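Local coordinates for protein aminotransferase, class I (Staphylococcus aureus, PDB 2O1B) that probably catalyses pyridoxal-5'-phosphate-dependent transamination, passing an amino group between an amino acid such as aspartate and a 2-oxo acid, at residues K181-Y186 against G212-I217; Y102-D107 against I235-N240; W340-P345 against N375-I380; A27-S32 against G149-D154; D67-A72 against G285-L290. All blocks are in the same frame, centred on the assembly; numbering follows the deposited sequence. Where two conformers were deposited one is given.

Contact 1 (K181-Y186 against G212-I217)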
# COMPACT_ATOMS: atom_id res chain seq x y z
N LYS A 181 -10.38 -28.94 -4.45
CA LYS A 181 -11.03 -27.68 -4.09
C LYS A 181 -10.05 -26.51 -4.03
O LYS A 181 -10.48 -25.35 -3.89
CB LYS A 181 -11.77 -27.81 -2.76
CG LYS A 181 -13.01 -28.67 -2.79
CD LYS A 181 -13.64 -28.72 -1.42
CE LYS A 181 -14.67 -29.84 -1.31
NZ LYS A 181 -15.13 -30.01 0.09
N THR A 182 -8.75 -26.79 -4.13
CA THR A 182 -7.74 -25.75 -3.98
C THR A 182 -7.58 -24.88 -5.23
O THR A 182 -7.37 -25.37 -6.33
CB THR A 182 -6.37 -26.31 -3.52
OG1 THR A 182 -6.54 -26.93 -2.24
CG2 THR A 182 -5.33 -25.20 -3.38
N LYS A 183 -7.66 -23.57 -5.02
CA LYS A 183 -7.55 -22.63 -6.12
C LYS A 183 -6.23 -21.86 -6.08
O LYS A 183 -5.83 -21.28 -7.09
CB LYS A 183 -8.76 -21.71 -6.11
CG LYS A 183 -10.09 -22.49 -6.06
CD LYS A 183 -10.31 -23.33 -7.31
CE LYS A 183 -11.62 -24.12 -7.25
NZ LYS A 183 -12.81 -23.26 -7.53
N LEU A 184 -5.57 -21.87 -4.93
CA LEU A 184 -4.30 -21.18 -4.76
C LEU A 184 -3.39 -21.91 -3.78
O LEU A 184 -3.86 -22.49 -2.79
CB LEU A 184 -4.54 -19.73 -4.30
CG LEU A 184 -3.36 -18.76 -4.25
CD1 LEU A 184 -2.81 -18.45 -5.65
CD2 LEU A 184 -3.81 -17.48 -3.58
N ILE A 185 -2.10 -21.89 -4.09
CA ILE A 185 -1.05 -22.49 -3.26
C ILE A 185 0.12 -21.54 -3.11
O ILE A 185 0.67 -21.05 -4.09
CB ILE A 185 -0.54 -23.81 -3.89
CG1 ILE A 185 -1.69 -24.80 -4.07
CG2 ILE A 185 0.57 -24.42 -3.02
CD1 ILE A 185 -1.28 -26.09 -4.69
N TYR A 186 0.51 -21.27 -1.87
CA TYR A 186 1.75 -20.53 -1.63
C TYR A 186 2.91 -21.50 -1.47
O TYR A 186 2.78 -22.53 -0.79
CB TYR A 186 1.65 -19.66 -0.39
CG TYR A 186 0.85 -18.42 -0.59
CD1 TYR A 186 -0.53 -18.48 -0.72
CD2 TYR A 186 1.46 -17.17 -0.66
CE1 TYR A 186 -1.29 -17.33 -0.91
CE2 TYR A 186 0.71 -16.01 -0.84
CZ TYR A 186 -0.66 -16.10 -0.96
OH TYR A 186 -1.41 -14.95 -1.13
N GLY A 212 -3.34 -27.35 -16.07
CA GLY A 212 -4.65 -27.80 -16.57
C GLY A 212 -5.70 -27.98 -15.49
O GLY A 212 -6.78 -28.51 -15.75
N THR A 213 -5.39 -27.55 -14.26
CA THR A 213 -6.40 -27.47 -13.20
C THR A 213 -6.65 -25.98 -13.02
O THR A 213 -5.99 -25.17 -13.65
CB THR A 213 -5.92 -28.11 -11.87
OG1 THR A 213 -4.75 -27.42 -11.39
CG2 THR A 213 -5.60 -29.59 -12.06
N ASP A 214 -7.61 -25.60 -12.17
CA ASP A 214 -7.75 -24.17 -11.86
C ASP A 214 -6.94 -23.73 -10.64
O ASP A 214 -7.18 -22.66 -10.10
CB ASP A 214 -9.22 -23.70 -11.81
CG ASP A 214 -10.16 -24.68 -11.12
OD1 ASP A 214 -9.73 -25.80 -10.72
OD2 ASP A 214 -11.36 -24.34 -10.98
N THR A 215 -5.97 -24.55 -10.23
CA THR A 215 -5.10 -24.21 -9.10
C THR A 215 -3.90 -23.41 -9.59
O THR A 215 -3.16 -23.85 -10.47
CB THR A 215 -4.60 -25.46 -8.34
OG1 THR A 215 -5.66 -26.40 -8.14
CG2 THR A 215 -4.03 -25.06 -6.98
N LYS A 216 -3.69 -22.24 -9.01
CA LYS A 216 -2.52 -21.43 -9.34
C LYS A 216 -1.52 -21.41 -8.18
O LYS A 216 -1.89 -21.66 -7.03
CB LYS A 216 -2.91 -20.00 -9.70
CG LYS A 216 -4.16 -19.86 -10.57
CD LYS A 216 -5.29 -19.27 -9.75
CE LYS A 216 -6.65 -19.71 -10.26
NZ LYS A 216 -7.56 -19.83 -9.10
N ILE A 217 -0.27 -21.07 -8.48
CA ILE A 217 0.78 -21.05 -7.48
C ILE A 217 1.34 -19.65 -7.35
O ILE A 217 1.53 -18.94 -8.36
CB ILE A 217 1.92 -22.04 -7.86
CG1 ILE A 217 1.41 -23.49 -7.88
CG2 ILE A 217 3.13 -21.89 -6.92
CD1 ILE A 217 2.35 -24.47 -8.54

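Contact 2 (Y102-D107 against I235-N240)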
# COMPACT_ATOMS: atom_id res chain seq x y z
N TYR A 102 17.80 -15.74 -14.29
CA TYR A 102 17.10 -17.03 -14.35
C TYR A 102 16.76 -17.53 -15.77
O TYR A 102 16.07 -18.55 -15.92
CB TYR A 102 15.85 -17.00 -13.46
CG TYR A 102 16.15 -16.52 -12.04
CD1 TYR A 102 15.73 -15.27 -11.61
CD2 TYR A 102 16.87 -17.32 -11.15
CE1 TYR A 102 16.01 -14.82 -10.31
CE2 TYR A 102 17.14 -16.88 -9.85
CZ TYR A 102 16.73 -15.63 -9.44
OH TYR A 102 17.02 -15.19 -8.15
N ASN A 103 17.26 -16.83 -16.80
CA ASN A 103 16.91 -17.12 -18.20
C ASN A 103 15.40 -17.22 -18.44
O ASN A 103 14.92 -18.09 -19.18
CB ASN A 103 17.66 -18.36 -18.74
CG ASN A 103 17.70 -18.42 -20.27
OD1 ASN A 103 17.73 -17.38 -20.94
ND2 ASN A 103 17.70 -19.63 -20.82
N VAL A 104 14.66 -16.32 -17.78
CA VAL A 104 13.21 -16.27 -17.88
C VAL A 104 12.83 -15.05 -18.71
O VAL A 104 13.19 -13.92 -18.34
CB VAL A 104 12.54 -16.16 -16.49
CG1 VAL A 104 11.03 -15.99 -16.63
CG2 VAL A 104 12.85 -17.38 -15.63
N THR A 105 12.13 -15.29 -19.81
CA THR A 105 11.65 -14.22 -20.68
C THR A 105 10.29 -13.73 -20.21
O THR A 105 9.33 -14.52 -20.12
CB THR A 105 11.52 -14.67 -22.15
OG1 THR A 105 10.54 -15.72 -22.23
CG2 THR A 105 12.83 -15.18 -22.67
N LEU A 106 10.21 -12.44 -19.92
CA LEU A 106 8.98 -11.83 -19.45
C LEU A 106 8.56 -10.64 -20.30
O LEU A 106 9.41 -9.88 -20.76
CB LEU A 106 9.16 -11.36 -18.02
CG LEU A 106 9.53 -12.43 -17.02
CD1 LEU A 106 10.13 -11.72 -15.83
CD2 LEU A 106 8.31 -13.26 -16.66
N ASP A 107 7.25 -10.49 -20.49
CA ASP A 107 6.70 -9.33 -21.17
C ASP A 107 6.43 -8.20 -20.17
O ASP A 107 5.77 -8.41 -19.15
CB ASP A 107 5.42 -9.71 -21.93
CG ASP A 107 4.82 -8.53 -22.69
OD1 ASP A 107 4.31 -7.58 -22.05
OD2 ASP A 107 4.85 -8.56 -23.94
N ILE A 235 10.73 -20.58 -10.03
CA ILE A 235 9.65 -21.45 -10.51
C ILE A 235 9.35 -21.18 -11.99
O ILE A 235 8.87 -22.06 -12.71
CB ILE A 235 8.36 -21.30 -9.66
CG1 ILE A 235 7.38 -22.45 -9.95
CG2 ILE A 235 7.70 -19.90 -9.86
CD1 ILE A 235 6.21 -22.55 -8.96
N LEU A 236 9.64 -19.96 -12.45
CA LEU A 236 9.40 -19.58 -13.84
C LEU A 236 10.45 -20.09 -14.82
O LEU A 236 10.25 -20.02 -16.03
CB LEU A 236 9.22 -18.07 -13.99
CG LEU A 236 8.15 -17.37 -13.14
CD1 LEU A 236 8.05 -15.93 -13.58
CD2 LEU A 236 6.82 -18.05 -13.28
N ALA A 237 11.57 -20.62 -14.31
CA ALA A 237 12.58 -21.24 -15.18
C ALA A 237 12.27 -22.70 -15.47
O ALA A 237 12.88 -23.32 -16.35
CB ALA A 237 13.98 -21.09 -14.58
N SER A 238 11.32 -23.26 -14.74
CA SER A 238 10.82 -24.60 -15.04
C SER A 238 9.86 -24.51 -16.22
O SER A 238 9.07 -23.58 -16.29
CB SER A 238 10.11 -25.20 -13.83
OG SER A 238 11.03 -25.65 -12.85
N GLU A 239 9.95 -25.45 -17.16
CA GLU A 239 9.06 -25.46 -18.32
C GLU A 239 7.60 -25.36 -17.88
O GLU A 239 7.19 -26.06 -16.95
CB GLU A 239 9.29 -26.71 -19.17
CG GLU A 239 8.83 -26.55 -20.62
CD GLU A 239 8.80 -27.85 -21.40
OE1 GLU A 239 9.64 -28.74 -21.14
OE2 GLU A 239 7.92 -27.98 -22.28
N ASN A 240 6.84 -24.48 -18.52
CA ASN A 240 5.41 -24.27 -18.22
C ASN A 240 5.11 -23.51 -16.91
O ASN A 240 3.95 -23.38 -16.53
CB ASN A 240 4.61 -25.60 -18.25
CG ASN A 240 4.80 -26.39 -19.54
OD1 ASN A 240 4.68 -25.84 -20.63
ND2 ASN A 240 5.06 -27.69 -19.40

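Contact 3 (W340-P345 against N375-I380)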
# COMPACT_ATOMS: atom_id res chain seq x y z
N TRP A 340 16.86 -23.03 11.99
CA TRP A 340 15.63 -23.60 12.54
C TRP A 340 16.10 -24.60 13.60
O TRP A 340 16.66 -25.65 13.26
CB TRP A 340 14.86 -24.28 11.39
CG TRP A 340 13.47 -24.85 11.59
CD1 TRP A 340 13.06 -26.10 11.24
CD2 TRP A 340 12.31 -24.17 12.10
NE1 TRP A 340 11.72 -26.26 11.51
CE2 TRP A 340 11.23 -25.09 12.03
CE3 TRP A 340 12.07 -22.88 12.58
CZ2 TRP A 340 9.95 -24.77 12.47
CZ3 TRP A 340 10.78 -22.56 13.02
CH2 TRP A 340 9.74 -23.50 12.96
N LEU A 341 15.91 -24.24 14.87
CA LEU A 341 16.45 -24.96 16.03
C LEU A 341 15.35 -25.71 16.77
O LEU A 341 14.30 -25.14 17.03
CB LEU A 341 17.07 -23.95 17.01
CG LEU A 341 18.21 -24.20 18.02
CD1 LEU A 341 17.83 -23.61 19.36
CD2 LEU A 341 18.65 -25.65 18.19
N GLU A 342 15.60 -26.97 17.12
CA GLU A 342 14.68 -27.72 17.98
C GLU A 342 14.62 -27.11 19.38
O GLU A 342 15.64 -26.67 19.92
CB GLU A 342 15.12 -29.19 18.10
CG GLU A 342 15.03 -29.98 16.81
CD GLU A 342 14.96 -31.49 17.03
OE1 GLU A 342 14.42 -31.94 18.06
OE2 GLU A 342 15.46 -32.23 16.16
N THR A 343 13.42 -27.08 19.96
CA THR A 343 13.28 -26.84 21.39
C THR A 343 13.66 -28.12 22.15
O THR A 343 13.51 -29.24 21.63
CB THR A 343 11.86 -26.41 21.78
OG1 THR A 343 10.92 -27.46 21.49
CG2 THR A 343 11.47 -25.11 21.08
N PRO A 344 14.17 -27.96 23.39
CA PRO A 344 14.52 -29.12 24.18
C PRO A 344 13.26 -29.76 24.74
O PRO A 344 12.21 -29.10 24.76
CB PRO A 344 15.37 -28.54 25.31
CG PRO A 344 14.99 -27.14 25.40
CD PRO A 344 14.44 -26.70 24.11
N PRO A 345 13.35 -31.03 25.18
CA PRO A 345 12.17 -31.65 25.78
C PRO A 345 11.63 -30.84 26.96
O PRO A 345 12.41 -30.26 27.73
CB PRO A 345 12.66 -33.04 26.24
CG PRO A 345 14.12 -33.07 26.01
CD PRO A 345 14.50 -31.95 25.11
N ASN A 375 5.70 -25.98 16.28
CA ASN A 375 5.47 -26.00 17.72
C ASN A 375 6.71 -26.31 18.58
O ASN A 375 6.83 -25.83 19.72
CB ASN A 375 4.34 -26.97 18.08
CG ASN A 375 3.70 -26.65 19.40
OD1 ASN A 375 3.31 -25.50 19.64
ND2 ASN A 375 3.58 -27.65 20.27
N ARG A 376 7.63 -27.10 18.04
CA ARG A 376 8.82 -27.51 18.78
C ARG A 376 10.13 -27.07 18.12
O ARG A 376 11.14 -27.78 18.17
CB ARG A 376 8.79 -29.01 19.09
CG ARG A 376 7.51 -29.42 19.81
CD ARG A 376 7.76 -30.27 21.04
NE ARG A 376 6.53 -30.46 21.82
CZ ARG A 376 6.32 -29.98 23.04
NH1 ARG A 376 7.26 -29.27 23.68
NH2 ARG A 376 5.16 -30.21 23.65
N TYR A 377 10.09 -25.88 17.53
CA TYR A 377 11.28 -25.24 16.97
C TYR A 377 11.26 -23.75 17.27
O TYR A 377 10.21 -23.18 17.54
CB TYR A 377 11.32 -25.36 15.46
CG TYR A 377 11.56 -26.74 14.93
CD1 TYR A 377 12.83 -27.16 14.57
CD2 TYR A 377 10.50 -27.63 14.77
CE1 TYR A 377 13.06 -28.43 14.08
CE2 TYR A 377 10.71 -28.90 14.27
CZ TYR A 377 11.99 -29.29 13.93
OH TYR A 377 12.21 -30.55 13.42
N VAL A 378 12.42 -23.14 17.16
CA VAL A 378 12.53 -21.70 17.17
C VAL A 378 13.37 -21.26 15.97
O VAL A 378 14.23 -22.01 15.50
CB VAL A 378 13.12 -21.16 18.50
CG1 VAL A 378 12.18 -21.49 19.67
CG2 VAL A 378 14.52 -21.72 18.76
N ARG A 379 13.09 -20.05 15.48
CA ARG A 379 13.83 -19.47 14.36
C ARG A 379 14.86 -18.48 14.88
O ARG A 379 14.56 -17.61 15.70
CB ARG A 379 12.85 -18.78 13.41
CG ARG A 379 13.41 -18.47 12.03
CD ARG A 379 12.49 -17.49 11.29
NE ARG A 379 12.52 -16.16 11.90
CZ ARG A 379 11.81 -15.11 11.49
NH1 ARG A 379 11.00 -15.19 10.44
NH2 ARG A 379 11.92 -13.95 12.14
N ILE A 380 16.08 -18.61 14.38
CA ILE A 380 17.21 -17.84 14.87
C ILE A 380 17.81 -17.07 13.71
O ILE A 380 18.27 -17.66 12.73
CB ILE A 380 18.26 -18.76 15.52
CG1 ILE A 380 17.72 -19.29 16.87
CG2 ILE A 380 19.60 -18.06 15.67
CD1 ILE A 380 18.60 -20.32 17.53
O HOH W 1 11.31 -30.57 17.91
O HOH W 2 10.12 -30.00 23.03

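Contact 4 (A27-S32 against G149-D154)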
# COMPACT_ATOMS: atom_id res chain seq x y z
N ALA A 27 -11.83 -8.87 12.26
CA ALA A 27 -11.88 -9.49 13.58
C ALA A 27 -11.34 -10.92 13.56
O ALA A 27 -10.73 -11.38 14.53
CB ALA A 27 -13.31 -9.47 14.11
N ASN A 28 -11.59 -11.62 12.45
CA ASN A 28 -11.10 -12.99 12.28
C ASN A 28 -9.59 -13.10 12.30
O ASN A 28 -9.05 -14.13 12.71
CB ASN A 28 -11.64 -13.60 10.98
CG ASN A 28 -12.89 -14.42 11.20
OD1 ASN A 28 -13.95 -13.89 11.53
ND2 ASN A 28 -12.77 -15.73 11.01
N ILE A 29 -8.90 -12.04 11.88
CA ILE A 29 -7.46 -12.11 11.61
C ILE A 29 -6.59 -12.06 12.87
O ILE A 29 -6.58 -11.05 13.57
CB ILE A 29 -7.01 -11.06 10.56
CG1 ILE A 29 -7.89 -11.17 9.31
CG2 ILE A 29 -5.54 -11.28 10.21
CD1 ILE A 29 -7.68 -10.07 8.27
N PRO A 30 -5.84 -13.15 13.15
CA PRO A 30 -4.95 -13.17 14.30
C PRO A 30 -3.96 -12.04 14.19
O PRO A 30 -3.49 -11.75 13.09
CB PRO A 30 -4.23 -14.53 14.20
CG PRO A 30 -4.50 -15.03 12.82
CD PRO A 30 -5.81 -14.42 12.40
N ASP A 31 -3.66 -11.39 15.31
CA ASP A 31 -2.73 -10.27 15.29
C ASP A 31 -1.41 -10.66 14.64
O ASP A 31 -0.97 -11.80 14.75
CB ASP A 31 -2.49 -9.73 16.71
CG ASP A 31 -3.60 -8.81 17.18
OD1 ASP A 31 -4.59 -8.61 16.44
OD2 ASP A 31 -3.48 -8.27 18.30
N SER A 32 -0.80 -9.70 13.95
CA SER A 32 0.54 -9.87 13.43
C SER A 32 1.45 -10.21 14.61
O SER A 32 1.70 -9.37 15.48
CB SER A 32 1.01 -8.59 12.74
OG SER A 32 2.31 -8.77 12.19
N GLY A 149 -4.15 -12.56 4.06
CA GLY A 149 -4.60 -12.43 2.67
C GLY A 149 -5.74 -13.37 2.33
O GLY A 149 -6.78 -12.95 1.80
N VAL A 150 -5.57 -14.65 2.64
CA VAL A 150 -6.63 -15.64 2.40
C VAL A 150 -7.93 -15.23 3.11
O VAL A 150 -9.01 -15.22 2.49
CB VAL A 150 -6.21 -17.07 2.83
CG1 VAL A 150 -7.28 -18.06 2.47
CG2 VAL A 150 -4.88 -17.46 2.16
N LEU A 151 -7.83 -14.86 4.39
CA LEU A 151 -9.00 -14.47 5.19
C LEU A 151 -9.63 -13.19 4.70
O LEU A 151 -10.85 -13.02 4.78
CB LEU A 151 -8.63 -14.35 6.68
CG LEU A 151 -8.23 -15.61 7.43
CD1 LEU A 151 -7.88 -15.31 8.88
CD2 LEU A 151 -9.37 -16.67 7.40
N LEU A 152 -8.81 -12.27 4.21
CA LEU A 152 -9.32 -11.01 3.67
C LEU A 152 -10.14 -11.23 2.40
O LEU A 152 -10.95 -10.37 2.04
CB LEU A 152 -8.18 -10.02 3.39
CG LEU A 152 -7.64 -9.29 4.63
CD1 LEU A 152 -6.29 -8.60 4.33
CD2 LEU A 152 -8.67 -8.30 5.17
N ALA A 153 -9.91 -12.36 1.74
CA ALA A 153 -10.65 -12.75 0.54
C ALA A 153 -11.73 -13.82 0.79
O ALA A 153 -12.24 -14.42 -0.15
CB ALA A 153 -9.67 -13.25 -0.52
N ASP A 154 -12.06 -14.04 2.06
CA ASP A 154 -13.03 -15.07 2.48
C ASP A 154 -12.69 -16.48 2.00
O ASP A 154 -13.57 -17.33 1.83
CB ASP A 154 -14.46 -14.70 2.06
CG ASP A 154 -14.98 -13.45 2.75
OD1 ASP A 154 -14.98 -12.37 2.11
OD2 ASP A 154 -15.38 -13.54 3.94

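Contact 5 (D67-A72 against G285-L290)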
# COMPACT_ATOMS: atom_id res chain seq x y z
N ASP A 67 22.89 7.30 -3.30
CA ASP A 67 23.23 8.48 -4.13
C ASP A 67 22.23 8.74 -5.24
O ASP A 67 21.85 9.88 -5.50
CB ASP A 67 24.62 8.37 -4.77
CG ASP A 67 25.73 8.18 -3.77
OD1 ASP A 67 26.78 7.62 -4.16
OD2 ASP A 67 25.55 8.61 -2.60
N HIS A 68 21.81 7.67 -5.91
CA HIS A 68 20.83 7.79 -6.99
C HIS A 68 19.42 8.14 -6.52
O HIS A 68 18.69 8.85 -7.22
CB HIS A 68 20.85 6.57 -7.90
CG HIS A 68 21.86 6.70 -9.00
ND1 HIS A 68 21.50 6.96 -10.30
CD2 HIS A 68 23.21 6.71 -8.97
CE1 HIS A 68 22.60 7.07 -11.04
NE2 HIS A 68 23.65 6.93 -10.25
N PHE A 69 19.03 7.66 -5.34
CA PHE A 69 17.77 8.09 -4.72
C PHE A 69 17.84 9.60 -4.41
O PHE A 69 16.94 10.35 -4.79
CB PHE A 69 17.51 7.27 -3.45
CG PHE A 69 16.05 7.16 -3.06
CD1 PHE A 69 15.57 5.99 -2.50
CD2 PHE A 69 15.16 8.23 -3.22
CE1 PHE A 69 14.24 5.87 -2.12
CE2 PHE A 69 13.83 8.13 -2.84
CZ PHE A 69 13.37 6.94 -2.29
N GLN A 70 18.90 10.05 -3.76
CA GLN A 70 19.10 11.46 -3.45
C GLN A 70 18.92 12.34 -4.69
O GLN A 70 18.26 13.37 -4.64
CB GLN A 70 20.48 11.69 -2.80
CG GLN A 70 20.53 11.12 -1.37
CD GLN A 70 21.88 11.21 -0.69
OE1 GLN A 70 21.94 11.21 0.54
NE2 GLN A 70 22.96 11.28 -1.47
N LYS A 71 19.51 11.90 -5.80
CA LYS A 71 19.43 12.63 -7.07
C LYS A 71 18.03 12.60 -7.66
O LYS A 71 17.55 13.62 -8.16
CB LYS A 71 20.47 12.12 -8.06
CG LYS A 71 21.87 12.54 -7.68
CD LYS A 71 22.88 12.30 -8.79
CE LYS A 71 24.21 12.98 -8.48
NZ LYS A 71 24.16 14.48 -8.64
N ALA A 72 17.39 11.43 -7.60
CA ALA A 72 16.02 11.23 -8.10
C ALA A 72 14.97 12.11 -7.43
O ALA A 72 13.86 12.26 -7.96
CB ALA A 72 15.62 9.76 -7.97
N GLY A 285 0.15 4.54 -8.04
CA GLY A 285 1.51 4.46 -8.57
C GLY A 285 2.56 4.52 -7.48
O GLY A 285 2.29 4.95 -6.35
N MSE A 286 3.78 4.08 -7.82
CA MSE A 286 4.91 4.13 -6.91
C MSE A 286 5.70 5.43 -7.07
O MSE A 286 5.93 5.90 -8.18
CB MSE A 286 5.83 2.92 -7.12
CG MSE A 286 7.08 2.94 -6.26
SE MSE A 286 8.13 1.31 -6.37
CE MSE A 286 6.84 0.14 -5.50
N PHE A 287 6.14 5.97 -5.93
CA PHE A 287 7.04 7.12 -5.89
C PHE A 287 8.12 6.99 -6.97
O PHE A 287 8.84 6.00 -7.00
CB PHE A 287 7.66 7.19 -4.49
CG PHE A 287 8.45 8.46 -4.20
CD1 PHE A 287 8.21 9.65 -4.90
CD2 PHE A 287 9.41 8.46 -3.18
CE1 PHE A 287 8.94 10.81 -4.60
CE2 PHE A 287 10.14 9.62 -2.88
CZ PHE A 287 9.90 10.80 -3.59
N GLY A 288 8.19 7.97 -7.86
CA GLY A 288 9.14 7.93 -8.96
C GLY A 288 10.59 7.77 -8.52
O GLY A 288 11.35 7.01 -9.11
N ALA A 289 10.99 8.52 -7.48
CA ALA A 289 12.36 8.45 -6.96
C ALA A 289 12.69 7.08 -6.35
O ALA A 289 13.81 6.59 -6.47
CB ALA A 289 12.60 9.56 -5.96
N LEU A 290 11.70 6.46 -5.70
CA LEU A 290 11.84 5.08 -5.23
C LEU A 290 12.00 4.12 -6.41
O LEU A 290 12.79 3.18 -6.36
CB LEU A 290 10.67 4.66 -4.34
CG LEU A 290 10.65 3.22 -3.81
CD1 LEU A 290 11.94 2.85 -3.03
CD2 LEU A 290 9.40 2.93 -2.96

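Contact 1 (K181-Y186 against G212-I217)
Leu184 and Ile185 pair in parallel with Lys216 and Ile217, joining neighbouring strands of the large mixed sheet of a fold type I aminotransferase; helix 200-210 makes the connection of this beta-alpha-beta unit. Lys216 N donates to Lys183 O at 3.0 Å, almost straight at 174°, and one step on Ile185 N returns a bond to Lys216 O. A CA-H...O contact from Leu184 CA also reaches Lys216 O, so Lys216 O takes one N-H bond and one weaker CA-H contact. Apolar contacts suit the beta-branched residues: the methyl CG2 of Thr215 lies against Ile185 CD1 at 3.7 Å, and Phe210 of the connecting helix packs on both residues. Polar side chains add to the start of the ladder. The long chain of Lys183, bent at chi2 and chi4, brings NZ near the carboxylate of Asp214 in a long salt bridge, 3.9 Å from OD2. Thr215 suits its place by having both a methyl for Ile185 and a hydroxyl for a carbonyl, OG1 giving a bond to Thr182 O at 2.7 Å. The chain of Lys216 bends at chi2 and chi4, which brings NZ to 3.0 Å from Lys183 O, on the opposite face of that carbonyl plane from Lys216 N.

Contact 2 (Y102-D107 against I235-N240)
Val104 and Ala237 mark the closest backbone approach, CA to CA 5.7 Å, where the irregular chain after helix 88-102 passes a short turn of helical phi/psi at 235-237. Val104 and Leu236 share most of the contact, and the two methyls of the valine divide the work. With CG1 anti to the backbone N (chi1 176°), that branch meets Leu236 CB at 3.8 Å, while Val104 CG2 rests on the peptide that joins Leu236 to Ala237, 3.7 Å from Ala237 N. The side chains of Val104 and Leu236 cross at about a right angle, which sets one valine methyl on Leu236 CB and the other on the peptide that follows. Further out, Leu236 CD1 meets Leu106 CD2 at 4.1 Å, and both leucines also pack on Val266 of strand 263-267. Ala237, with a single methyl, lets the two chains come close: its CB sits 3.6 Å from Tyr102 O and touches Val104 CG2. The ring of Tyr102 leads away instead, toward Tyr98 and Phe221. Since methyl groups, one peptide and one carbonyl oxygen make up the interface, it is held by van der Waals contact and the burial of apolar surface, with no polar pair joining the two segments.

Contact 3 (W340-P345 against N375-I380)
Trp340 and Tyr377 lie in an offset stack, the indole five-membered ring and the phenol ring having planes only 4° apart and centroids 3.9 Å apart. Their strands belong to the small antiparallel sheet of the C-terminal part of the fold type I aminotransferase. NE1 of Trp340 sits over the centre of one face of the Tyr377 ring; water 1 lies over the opposite face, toward the rim. Tyr377 CB in turn stands over the six-membered ring of Trp340, 3.3 Å from its centroid, as a CH-pi contact. The indole reaches this place because CG is anti to the backbone N (chi1 -174°), and its NE1 hydrogen-bonds Tyr167, whose ring also meets it. Leu341 and Val378 form a hydrogen-bonded pair, with Val378 N to Leu341 O at 2.7 Å and Leu341 N to Val378 O as the return bond. Their side chains lie side by side on the face covered by Phe352 of helix 349-360, where branched aliphatic residues suit a strand packed against a helix; Leu341 CD1 also meets Ile380 CD1 at 3.8 Å. Arg379 extends from the indole's face of the sheet to Asn192 of the pyridoxal-5'-phosphate pocket, its side chain about 6 Å from the cofactor at the nearest atoms, consistent with the arginine that binds the substrate carboxylate in class I aminotransferases. Past the strand, Arg376 NH1 donates to water 2, which donates to Pro344 O. Thr343 OG1 bonds Tyr347 O, while Thr343 N lies 3.0 Å from Arg376 O in a backbone hydrogen bond.

Contact 4 (A27-S32 against G149-D154)
Ile29 packs from the N-terminal segment against the end of helix 146-152, touching Leu151 and Leu152. Its CB, pointing at the helix, divides into two branches. CG1 lies anti to the carbonyl carbon (chi1 -52°), which turns the longer branch to the helix, and there it lies 4.2 Å from Leu151 CD1, the two side chains sliding past each other in opposite directions. Beyond CG1 the chain is extended, so the terminal CD1 of Ile29 reaches Leu152, 3.7 Å from its CD2 and equally close to CG, crossing that side chain at about a right angle. An isoleucine suits this place because its reach touches two consecutive leucines with one branch. Pro30 adds a second apolar support: the CD corner of its ring meets Leu151 CD1 at 4.2 Å, and its rigid ring suits a segment without regular structure. Polar links flank this apolar centre. Lys277 of the second subunit pairs with Asp31 and also donates to Ile29 O, while Asp154 bridges to Lys25 of its own chain. The helix stops here in a Schellman motif, with Asp154 of positive phi as the C-prime residue: Gly155 N bonds Val150 O, and Asp154 N bonds Leu151 O at 3.1 Å. The whole is an N-terminal arm lying across a helix end at the dimer interface, where Ile29 also packs on His281 of the second subunit, consistent with the N-terminal arms that help to join subunits in class I aminotransferases.

Contact 5 (D67-A72 against G285-L290)
Phe69 and Ala289 carry most of this contact, with Ala72 beside them, where helix 63-72 meets the first turn of helix 288-300 near the dimer interface of a fold type I aminotransferase. The first torsion of Phe69 (chi1 -154°) sets CG roughly opposite the backbone N and lays the ring on the start of the second helix. Ala289 O stands 3.8 Å above the plane of the Phe69 ring, over its centre, and Ala289 CB touches Phe69 CE2 at 3.6 Å. At the edge, near the ring plane, comes Phe287 CE2, 4.0 Å from Phe69 CE2. Leu290 packs beside the same ring, its CD1 3.9 Å from Phe69 CE1. A large flat side chain suits this position because it can meet a backbone carbonyl, a methyl and an aromatic carbon at once. Leu73 of the second subunit also packs on Phe69, and Phe260 of that subunit meets the ring of Phe287, the residue at the N-cap position. Ala289 and Ala72 are small for a different reason: alanines bring the helices close, CA to CA 4.7 Å. Ala289 CB fits between the Phe69 ring and Ala72, where it lies 3.6 Å from both Ala72 CB and Ala72 O.

Overall arrangement
Along the chain, contact 1 is nested in the loop closed by contact 2, which is itself nested within contact 5; contact 4 crosses both outer loops, and contact 3 follows in series. Contact 1 belongs to the seven-stranded mixed sheet, and its Ile217 CG2 packs on Ile235 CD1 of contact 2 at 3.8 Å, although the centres are 19 Å apart. Contact 3 lies in the separate antiparallel sheet, about 41 Å from contact 5 centre to centre and on the opposite side of the chain's centre. Contacts 4 and 5, about 33 Å apart between centres, both touch the second subunit. The set thus spans the sheet that carries cofactor-pocket residues, the smaller sheet, and two parts of the dimer interface.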